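Local atomic coordinates of capsular polysaccharide export system protein KpsC (Thermosulfurimonas dismutans, PDB entry 6MGB), a protein that transfers Kdo in beta-(2,4) linkage, probably from a CMP-activated donor, in building the glycolipid anchor of Gram-negative bacterial capsules. Residues R156-L161 and E196-V201; E190-A195 and F239-T244; S44-W49 and W65-L70. All blocks are in the same frame, centred on the assembly; numbering follows the deposited sequence.

Contact 1 of 3, residues R156-L161 and E196-V201; sequences RERVLL and EIYVKV. With C5P (cytidine-5'-monophosphate), chain D.
E196 lays its carboxylate against the guanidinium of R156: OE2 stands over the centre of that flat group, 3.6 Å above its plane, with the two planes 30° apart. No N-H of R156 points at this oxygen, so the long salt bridge, 3.7 Å from R156 NH2 to E196 OE2, rests on charge alone. R156 CG, anti to the backbone N (chi1 -174°), also touches E196 OE1. L161, with the next largest buried area, packs CB against V199 CG2 at 4.1 Å, while its backbone N donates to Y198 O and its carbonyl O accepts from K200 N. These are rungs of a parallel pairing, R158 to E196 through L161 to V199, inside the six-stranded parallel sheet of one Rossmann-like half of a GT-B fold. Y198 lies on the face shared by R158 and L160: its CE1 meets R158 CB at 3.9 Å, and V159 O sits at the ring edge, in plane. F152 adds an edge-to-face contact to the same ring. At the C-terminal end of the strand, K200 NZ donates to C5P N3 at 3.2 Å and to V201 O at 2.9 Å, which fixes the ammonium beside the cytosine.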
loop_
_atom_site.group_PDB
_atom_site.type_symbol
_atom_site.label_atom_id
_atom_site.label_comp_id
_atom_site.label_asym_id
_atom_site.label_seq_id
_atom_site.Cartn_x
_atom_site.Cartn_y
_atom_site.Cartn_z
ATOM N N ARG A 156 25.747 4.824 15.318
ATOM C CA ARG A 156 26.272 5.438 14.106
ATOM C C ARG A 156 25.148 6.149 13.360
ATOM O O ARG A 156 24.076 5.575 13.146
ATOM C CB ARG A 156 26.920 4.376 13.218
ATOM C CG ARG A 156 27.633 4.916 11.988
ATOM C CD ARG A 156 28.825 5.785 12.359
ATOM N NE ARG A 156 29.665 6.081 11.200
ATOM C CZ ARG A 156 30.733 5.374 10.833
ATOM N NH1 ARG A 156 31.120 4.313 11.534
ATOM N NH2 ARG A 156 31.422 5.730 9.758
ATOM N N GLU A 157 25.391 7.398 12.972
ATOM C CA GLU A 157 24.386 8.160 12.241
ATOM C C GLU A 157 24.163 7.540 10.867
ATOM O O GLU A 157 25.121 7.239 10.148
ATOM C CB GLU A 157 24.820 9.619 12.099
ATOM C CG GLU A 157 23.735 10.533 11.547
ATOM C CD GLU A 157 24.252 11.916 11.194
ATOM O OE1 GLU A 157 25.432 12.208 11.486
ATOM O OE2 GLU A 157 23.479 12.712 10.620
ATOM N N ARG A 158 22.897 7.349 10.504
ATOM C CA ARG A 158 22.561 6.682 9.254
ATOM C C ARG A 158 21.103 6.955 8.915
ATOM O O ARG A 158 20.265 7.121 9.806
ATOM C CB ARG A 158 22.809 5.173 9.352
ATOM C CG ARG A 158 22.074 4.531 10.514
ATOM C CD ARG A 158 22.239 3.023 10.558
ATOM N NE ARG A 158 21.627 2.477 11.769
ATOM C CZ ARG A 158 22.289 2.108 12.864
ATOM N NH1 ARG A 158 23.613 2.193 12.925
ATOM N NH2 ARG A 158 21.619 1.638 13.906
ATOM N N VAL A 159 20.810 6.989 7.613
ATOM C CA VAL A 159 19.454 7.160 7.111
ATOM C C VAL A 159 19.167 6.051 6.107
ATOM O O VAL A 159 20.076 5.400 5.588
ATOM C CB VAL A 159 19.236 8.547 6.466
ATOM C CG1 VAL A 159 19.598 9.653 7.450
ATOM C CG2 VAL A 159 20.047 8.689 5.183
ATOM N N LEU A 160 17.880 5.844 5.832
ATOM C CA LEU A 160 17.428 4.772 4.955
ATOM C C LEU A 160 16.636 5.351 3.793
ATOM O O LEU A 160 15.712 6.146 4.000
ATOM C CB LEU A 160 16.565 3.761 5.717
ATOM C CG LEU A 160 16.105 2.546 4.905
ATOM C CD1 LEU A 160 17.295 1.705 4.465
ATOM C CD2 LEU A 160 15.122 1.705 5.703
ATOM N N LEU A 161 16.999 4.949 2.577
ATOM C CA LEU A 161 16.257 5.284 1.369
ATOM C C LEU A 161 15.517 4.041 0.890
ATOM O O LEU A 161 16.105 2.958 0.811
ATOM C CB LEU A 161 17.194 5.802 0.271
ATOM C CG LEU A 161 17.675 7.256 0.358
ATOM C CD1 LEU A 161 18.170 7.621 1.750
ATOM C CD2 LEU A 161 18.773 7.491 -0.667
ATOM N N GLU A 196 25.784 7.630 7.402
ATOM C CA GLU A 196 25.850 6.539 6.443
ATOM C C GLU A 196 24.533 6.459 5.682
ATOM O O GLU A 196 23.462 6.697 6.245
ATOM C CB GLU A 196 26.126 5.213 7.152
ATOM C CG GLU A 196 27.449 5.179 7.903
ATOM C CD GLU A 196 27.793 3.796 8.421
ATOM O OE1 GLU A 196 26.892 3.114 8.951
ATOM O OE2 GLU A 196 28.968 3.390 8.292
ATOM N N ILE A 197 24.617 6.125 4.398
ATOM C CA ILE A 197 23.454 6.084 3.518
ATOM C C ILE A 197 23.182 4.630 3.161
ATOM O O ILE A 197 24.050 3.949 2.601
ATOM C CB ILE A 197 23.668 6.932 2.255
ATOM C CG1 ILE A 197 24.033 8.375 2.627
ATOM C CG2 ILE A 197 22.425 6.895 1.372
ATOM C CD1 ILE A 197 23.039 9.063 3.547
ATOM N N TYR A 198 21.982 4.159 3.485
ATOM C CA TYR A 198 21.536 2.820 3.128
ATOM C C TYR A 198 20.362 2.901 2.162
ATOM O O TYR A 198 19.474 3.746 2.316
ATOM C CB TYR A 198 21.125 2.024 4.369
ATOM C CG TYR A 198 22.277 1.654 5.274
ATOM C CD1 TYR A 198 22.748 2.545 6.228
ATOM C CD2 TYR A 198 22.885 0.409 5.183
ATOM C CE1 TYR A 198 23.799 2.209 7.061
ATOM C CE2 TYR A 198 23.937 0.066 6.010
ATOM C CZ TYR A 198 24.388 0.969 6.949
ATOM O OH TYR A 198 25.436 0.635 7.775
ATOM N N VAL A 199 20.369 2.017 1.167
ATOM C CA VAL A 199 19.287 1.883 0.200
ATOM C C VAL A 199 18.736 0.470 0.311
ATOM O O VAL A 199 19.490 -0.504 0.199
ATOM C CB VAL A 199 19.768 2.166 -1.236
ATOM C CG1 VAL A 199 18.660 1.885 -2.247
ATOM C CG2 VAL A 199 20.256 3.599 -1.366
ATOM N N LYS A 200 17.426 0.356 0.519
ATOM C CA LYS A 200 16.766 -0.941 0.626
ATOM C C LYS A 200 16.098 -1.254 -0.708
ATOM O O LYS A 200 15.162 -0.561 -1.122
ATOM C CB LYS A 200 15.751 -0.956 1.767
ATOM C CG LYS A 200 14.955 -2.257 1.875
ATOM C CD LYS A 200 15.869 -3.478 1.854
ATOM C CE LYS A 200 15.127 -4.760 2.195
ATOM N NZ LYS A 200 13.914 -4.957 1.357
ATOM N N VAL A 201 16.582 -2.302 -1.376
ATOM C CA VAL A 201 15.996 -2.731 -2.638
ATOM C C VAL A 201 14.671 -3.437 -2.376
ATOM O O VAL A 201 14.491 -4.125 -1.362
ATOM C CB VAL A 201 16.978 -3.644 -3.395
ATOM C CG1 VAL A 201 16.340 -4.212 -4.654
ATOM C CG2 VAL A 201 18.249 -2.877 -3.745
HETATM O O3P C5P D . 4.490 0.116 -1.998
HETATM P P C5P D . 5.589 -0.871 -2.319
HETATM O O1P C5P D . 6.861 -0.099 -2.654
HETATM O O2P C5P D . 5.342 -1.896 -3.408
HETATM O "O5'" C5P D . 5.868 -1.655 -0.964
HETATM C "C5'" C5P D . 5.093 -2.781 -0.584
HETATM C "C4'" C5P D . 5.647 -3.411 0.668
HETATM O "O4'" C5P D . 6.883 -4.100 0.345
HETATM C "C3'" C5P D . 6.039 -2.436 1.769
HETATM O "O3'" C5P D . 4.941 -2.062 2.583
HETATM C "C2'" C5P D . 7.122 -3.193 2.528
HETATM O "O2'" C5P D . 6.557 -4.123 3.441
HETATM C "C1'" C5P D . 7.811 -3.961 1.400
HETATM N N1 C5P D . 9.001 -3.243 0.884
HETATM C C2 C5P D . 10.378 -3.652 1.308
HETATM N N3 C5P D . 11.577 -2.914 0.776
HETATM C C4 C5P D . 11.411 -1.804 -0.157
HETATM C C5 C5P D . 10.040 -1.397 -0.579
HETATM C C6 C5P D . 8.842 -2.135 -0.047
HETATM O O2 C5P D . 10.519 -4.550 2.063
HETATM N N4 C5P D . 12.574 -1.087 -0.670
#

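Contact 2 of 3, residues E190-A195 and F239-T244; sequences EENPGA and FDRIYT
N192 meets R241 and Y243 tip to tip, its amide spending one atom on each. The residue directly follows helix 180-191 and begins a type I beta turn, N192 to A195, so the contact ties the end of that helix to strand 241-244 in the parallel sheet of a GT-B Rossmann-like half. N192 OD1 accepts from R241 NH1 at 3.0 Å; the donor is tilted 22° from the carbonyl plane, and the N-H...O angle of 135° makes the bond bent. On the other branch, N192 ND2 donates to Y243 OH at 2.8 Å. The hydroxyl lies almost exactly in the amide plane, although that plane and the phenol ring stand 89° apart. E191 comes across R241 at about a right angle and adds a salt bridge, from OE2 to NH1 at 3.4 Å, whose hydrogen bond is weak. Its CG lies 3.6 Å from Y243 OH, placing aliphatic carbon beside the hydroxyl.

The second shell explains the placement. ND2 also donates to A188 O in the last turns of the helix, so both branches of the N192 amide are engaged and its flip state is well supported. R241 is held from the adjacent strand 259-262, where E259 OE1 forms a salt bridge with its NE, and M184 and A188 pack against Y243. The turn behind N192 is closed by its own carbonyl, with A195 N donating to N192 O at 3.2 Å.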
loop_
_atom_site.group_PDB
_atom_site.type_symbol
_atom_site.label_atom_id
_atom_site.label_comp_id
_atom_site.label_asym_id
_atom_site.label_seq_id
_atom_site.Cartn_x
_atom_site.Cartn_y
_atom_site.Cartn_z
ATOM N N GLU A 190 22.801 15.711 0.798
ATOM C CA GLU A 190 23.035 17.095 1.193
ATOM C C GLU A 190 22.565 17.353 2.618
ATOM O O GLU A 190 23.190 18.125 3.353
ATOM C CB GLU A 190 22.334 18.039 0.219
ATOM C CG GLU A 190 22.622 19.505 0.468
ATOM C CD GLU A 190 22.032 20.400 -0.599
ATOM O OE1 GLU A 190 20.903 20.896 -0.398
ATOM O OE2 GLU A 190 22.689 20.599 -1.643
ATOM N N GLU A 191 21.468 16.717 3.026
ATOM C CA GLU A 191 20.904 16.959 4.347
ATOM C C GLU A 191 21.620 16.196 5.453
ATOM O O GLU A 191 21.568 16.623 6.611
ATOM C CB GLU A 191 19.419 16.590 4.349
ATOM C CG GLU A 191 18.786 16.526 5.731
ATOM C CD GLU A 191 18.937 17.823 6.506
ATOM O OE1 GLU A 191 19.145 18.878 5.870
ATOM O OE2 GLU A 191 18.845 17.787 7.752
ATOM N N ASN A 192 22.289 15.091 5.132
ATOM C CA ASN A 192 22.889 14.210 6.136
ATOM C C ASN A 192 24.363 13.990 5.814
ATOM O O ASN A 192 24.802 12.862 5.574
ATOM C CB ASN A 192 22.131 12.886 6.198
ATOM C CG ASN A 192 20.634 13.079 6.368
ATOM O OD1 ASN A 192 20.135 13.219 7.485
ATOM N ND2 ASN A 192 19.910 13.090 5.255
ATOM N N PRO A 193 25.163 15.059 5.814
ATOM C CA PRO A 193 26.572 14.917 5.410
ATOM C C PRO A 193 27.358 13.922 6.247
ATOM O O PRO A 193 28.250 13.250 5.715
ATOM C CB PRO A 193 27.126 16.343 5.562
ATOM C CG PRO A 193 26.161 17.046 6.471
ATOM C CD PRO A 193 24.827 16.449 6.170
ATOM N N GLY A 194 27.060 13.802 7.538
ATOM C CA GLY A 194 27.813 12.926 8.409
ATOM C C GLY A 194 27.257 11.530 8.572
ATOM O O GLY A 194 27.811 10.744 9.345
ATOM N N ALA A 195 26.190 11.189 7.859
ATOM C CA ALA A 195 25.485 9.933 8.059
ATOM C C ALA A 195 25.887 8.899 7.017
ATOM O O ALA A 195 26.282 9.233 5.897
ATOM C CB ALA A 195 23.971 10.149 7.999
ATOM N N PHE A 239 16.673 2.822 12.153
ATOM C CA PHE A 239 16.798 4.168 11.623
ATOM C C PHE A 239 15.799 5.081 12.319
ATOM O O PHE A 239 14.783 4.634 12.856
ATOM C CB PHE A 239 16.564 4.203 10.103
ATOM C CG PHE A 239 17.522 3.350 9.320
ATOM C CD1 PHE A 239 18.677 3.896 8.783
ATOM C CD2 PHE A 239 17.267 2.003 9.119
ATOM C CE1 PHE A 239 19.560 3.113 8.062
ATOM C CE2 PHE A 239 18.147 1.215 8.399
ATOM C CZ PHE A 239 19.295 1.772 7.871
ATOM N N ASP A 240 16.114 6.374 12.317
ATOM C CA ASP A 240 15.181 7.402 12.760
ATOM C C ASP A 240 14.551 8.166 11.608
ATOM O O ASP A 240 13.429 8.664 11.751
ATOM C CB ASP A 240 15.888 8.401 13.681
ATOM C CG ASP A 240 16.403 7.759 14.954
ATOM O OD1 ASP A 240 15.765 6.803 15.440
ATOM O OD2 ASP A 240 17.446 8.213 15.468
ATOM N N ARG A 241 15.243 8.262 10.473
ATOM C CA ARG A 241 14.820 9.086 9.349
ATOM C C ARG A 241 14.763 8.234 8.091
ATOM O O ARG A 241 15.749 7.580 7.737
ATOM C CB ARG A 241 15.782 10.264 9.165
ATOM C CG ARG A 241 15.503 11.131 7.957
ATOM C CD ARG A 241 16.406 12.353 7.956
ATOM N NE ARG A 241 15.989 13.348 8.941
ATOM C CZ ARG A 241 16.672 14.452 9.228
ATOM N NH1 ARG A 241 17.818 14.710 8.611
ATOM N NH2 ARG A 241 16.210 15.299 10.137
ATOM N N ILE A 242 13.615 8.252 7.415
ATOM C CA ILE A 242 13.372 7.431 6.235
ATOM C C ILE A 242 13.063 8.343 5.056
ATOM O O ILE A 242 12.364 9.352 5.207
ATOM C CB ILE A 242 12.211 6.439 6.464
ATOM C CG1 ILE A 242 12.376 5.700 7.795
ATOM C CG2 ILE A 242 12.119 5.447 5.315
ATOM C CD1 ILE A 242 13.673 4.930 7.934
ATOM N N TYR A 243 13.580 7.981 3.884
ATOM C CA TYR A 243 13.319 8.693 2.639
ATOM C C TYR A 243 12.552 7.784 1.689
ATOM O O TYR A 243 12.953 6.637 1.467
ATOM C CB TYR A 243 14.621 9.148 1.978
ATOM C CG TYR A 243 15.321 10.293 2.675
ATOM C CD1 TYR A 243 16.077 10.078 3.819
ATOM C CD2 TYR A 243 15.241 11.586 2.176
ATOM C CE1 TYR A 243 16.723 11.122 4.454
ATOM C CE2 TYR A 243 15.883 12.635 2.804
ATOM C CZ TYR A 243 16.623 12.398 3.941
ATOM O OH TYR A 243 17.262 13.442 4.565
ATOM N N THR A 244 11.458 8.297 1.125
ATOM C CA THR A 244 10.630 7.516 0.215
ATOM C C THR A 244 9.961 8.441 -0.792
ATOM O O THR A 244 9.721 9.620 -0.513
ATOM C CB THR A 244 9.560 6.712 0.972
ATOM O OG1 THR A 244 8.931 5.783 0.080
ATOM C CG2 THR A 244 8.499 7.634 1.572
#

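Contact 3 of 3, residues S44-W49 and W65-L70; sequences SAVAGW and WRLPYL
Y69 meets the backbone of V46, A47 and G48 atom by atom, and can be followed outward from the strand. Its CG is anti to the backbone N (chi1 174°). CB and CG both lie 4.2 Å from V46 O, and CD1 comes closer to the same carbonyl oxygen. Further out, CE1 is 3.5 Å from G48 N and also touches A47 C. CZ reaches G48 N and G48 CA, and the tip OH rests 3.3 Å from G48 CA. A side chain at G48 would collide with this hydroxyl, so the glycine is what lets the phenol lie so close. The Y69 side chain also touches A58, M59 and A62 of helix 53-65.

The backbones pair in parallel, V46 with Y69 and A47 with L70. V46 N donates to P68 O at 3.0 Å with an N-H...O angle of 173°, V46 O accepts L70 N at 2.8 Å, and G48 N donates to L70 O. V46 has two conformers; in the one described, its CG2 approaches L67 CD1 at 4.1 Å and W65 CE3 at a similar range, each side chain crossing the valine at about a right angle. On the face of A47 and L70 their CB atoms touch; A45 CB packs against L70 CG at 3.9 Å. R66, with positive phi, ends helix 53-65 in a Schellman motif, turning the chain back into the sheet. Strand 45-49, helix 53-65 and strand 69-74 thus form a beta-alpha-beta crossover, the repeating element of the Rossmann-like halves of GT-B glycosyltransferases.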
loop_
_atom_site.group_PDB
_atom_site.type_symbol
_atom_site.label_atom_id
_atom_site.label_comp_id
_atom_site.label_asym_id
_atom_site.label_seq_id
_atom_site.Cartn_x
_atom_site.Cartn_y
_atom_site.Cartn_z
ATOM N N SER A 44 -24.208 -4.039 -11.698
ATOM C CA SER A 44 -24.118 -3.057 -10.629
ATOM C C SER A 44 -22.800 -2.294 -10.629
ATOM O O SER A 44 -22.667 -1.328 -9.870
ATOM C CB SER A 44 -24.311 -3.730 -9.265
ATOM O OG SER A 44 -23.301 -4.690 -9.011
ATOM N N ALA A 45 -21.836 -2.694 -11.455
ATOM C CA ALA A 45 -20.549 -2.013 -11.532
ATOM C C ALA A 45 -19.655 -2.781 -12.499
ATOM O O ALA A 45 -20.001 -3.864 -12.981
ATOM C CB ALA A 45 -19.853 -1.897 -10.171
ATOM N N VAL A 46 -18.505 -2.184 -12.784
ATOM C CA VAL A 46 -17.411 -2.825 -13.504
ATOM C C VAL A 46 -16.157 -2.657 -12.657
ATOM O O VAL A 46 -16.008 -1.663 -11.939
ATOM C CB VAL A 46 -17.211 -2.218 -14.911
ATOM C CG1 VAL A 46 -16.085 -2.923 -15.653
ATOM C CG2 VAL A 46 -18.499 -2.279 -15.716
ATOM N N ALA A 47 -15.247 -3.622 -12.748
ATOM C CA ALA A 47 -14.045 -3.602 -11.926
ATOM C C ALA A 47 -12.826 -3.947 -12.767
ATOM O O ALA A 47 -12.927 -4.631 -13.788
ATOM C CB ALA A 47 -14.156 -4.583 -10.750
ATOM N N GLY A 48 -11.667 -3.465 -12.315
ATOM C CA GLY A 48 -10.405 -3.762 -12.964
ATOM C C GLY A 48 -9.274 -3.699 -11.959
ATOM O O GLY A 48 -9.437 -3.217 -10.836
ATOM N N TRP A 49 -8.112 -4.190 -12.388
ATOM C CA TRP A 49 -6.949 -4.351 -11.520
ATOM C C TRP A 49 -5.825 -3.456 -12.023
ATOM O O TRP A 49 -5.240 -3.720 -13.079
ATOM C CB TRP A 49 -6.500 -5.809 -11.480
ATOM C CG TRP A 49 -5.502 -6.093 -10.405
ATOM C CD1 TRP A 49 -4.169 -5.805 -10.424
ATOM C CD2 TRP A 49 -5.759 -6.727 -9.147
ATOM N NE1 TRP A 49 -3.580 -6.218 -9.253
ATOM C CE2 TRP A 49 -4.535 -6.788 -8.453
ATOM C CE3 TRP A 49 -6.906 -7.248 -8.541
ATOM C CZ2 TRP A 49 -4.425 -7.350 -7.183
ATOM C CZ3 TRP A 49 -6.794 -7.806 -7.279
ATOM C CH2 TRP A 49 -5.563 -7.852 -6.614
ATOM N N TRP A 65 -20.842 3.348 -19.929
ATOM C CA TRP A 65 -22.108 2.827 -19.443
ATOM C C TRP A 65 -22.652 3.583 -18.241
ATOM O O TRP A 65 -23.753 3.260 -17.779
ATOM C CB TRP A 65 -21.933 1.356 -19.079
ATOM C CG TRP A 65 -21.587 0.478 -20.255
ATOM C CD1 TRP A 65 -21.689 0.798 -21.579
ATOM C CD2 TRP A 65 -21.071 -0.859 -20.205
ATOM N NE1 TRP A 65 -21.272 -0.258 -22.354
ATOM C CE2 TRP A 65 -20.888 -1.287 -21.536
ATOM C CE3 TRP A 65 -20.748 -1.737 -19.164
ATOM C CZ2 TRP A 65 -20.397 -2.552 -21.854
ATOM C CZ3 TRP A 65 -20.262 -2.993 -19.483
ATOM C CH2 TRP A 65 -20.090 -3.388 -20.816
ATOM N N ARG A 66 -21.923 4.568 -17.727
ATOM C CA ARG A 66 -22.323 5.281 -16.521
ATOM C C ARG A 66 -22.563 4.301 -15.375
ATOM O O ARG A 66 -23.592 4.330 -14.698
ATOM C CB ARG A 66 -23.559 6.142 -16.778
ATOM C CG ARG A 66 -23.302 7.310 -17.717
ATOM C CD ARG A 66 -24.436 8.318 -17.670
ATOM N NE ARG A 66 -24.638 8.844 -16.322
ATOM C CZ ARG A 66 -23.968 9.868 -15.800
ATOM N NH1 ARG A 66 -23.039 10.500 -16.509
ATOM N NH2 ARG A 66 -24.227 10.263 -14.560
ATOM N N LEU A 67 -21.592 3.410 -15.177
ATOM C CA LEU A 67 -21.575 2.498 -14.047
ATOM C C LEU A 67 -20.391 2.813 -13.140
ATOM O O LEU A 67 -19.365 3.320 -13.605
ATOM C CB LEU A 67 -21.473 1.036 -14.498
ATOM C CG LEU A 67 -22.725 0.392 -15.094
ATOM C CD1 LEU A 67 -22.393 -0.994 -15.632
ATOM C CD2 LEU A 67 -23.839 0.310 -14.062
ATOM N N PRO A 68 -20.494 2.527 -11.844
ATOM C CA PRO A 68 -19.333 2.710 -10.967
ATOM C C PRO A 68 -18.182 1.818 -11.402
ATOM O O PRO A 68 -18.386 0.686 -11.846
ATOM C CB PRO A 68 -19.863 2.316 -9.584
ATOM C CG PRO A 68 -21.349 2.414 -9.693
ATOM C CD PRO A 68 -21.674 2.055 -11.100
ATOM N N TYR A 69 -16.964 2.338 -11.281
ATOM C CA TYR A 69 -15.756 1.559 -11.524
ATOM C C TYR A 69 -15.115 1.218 -10.187
ATOM O O TYR A 69 -14.765 2.118 -9.415
ATOM C CB TYR A 69 -14.758 2.309 -12.407
ATOM C CG TYR A 69 -13.452 1.559 -12.543
ATOM C CD1 TYR A 69 -13.341 0.479 -13.406
ATOM C CD2 TYR A 69 -12.340 1.916 -11.790
ATOM C CE1 TYR A 69 -12.156 -0.220 -13.525
ATOM C CE2 TYR A 69 -11.151 1.222 -11.903
ATOM C CZ TYR A 69 -11.064 0.155 -12.771
ATOM O OH TYR A 69 -9.885 -0.540 -12.886
ATOM N N LEU A 70 -14.951 -0.076 -9.925
ATOM C CA LEU A 70 -14.325 -0.560 -8.700
ATOM C C LEU A 70 -12.851 -0.832 -8.982
ATOM O O LEU A 70 -12.515 -1.762 -9.722
ATOM C CB LEU A 70 -15.024 -1.820 -8.193
ATOM C CG LEU A 70 -16.547 -1.764 -8.071
ATOM C CD1 LEU A 70 -17.065 -3.035 -7.422
ATOM C CD2 LEU A 70 -16.987 -0.550 -7.280
#

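Contacts 1 and 2 share one parallel sheet and touch directly: L160 O lies 2.8 Å from Y243 N, a probable hydrogen bond between neighbouring strands, and their centres are 7 Å apart. Contact 3 belongs to the other, mixed sheet, its centre 42 Å from that of contact 1 and on the opposite side of the chain's centre. Contacts 1 and 3 are both strand pairings built on backbone bonds, contact 1 largely buried and reaching the nucleotide, contact 3 only partly buried. Contact 2 differs in kind: it is small, partly buried, and relies on side-chain polar groups between a helix end and a strand.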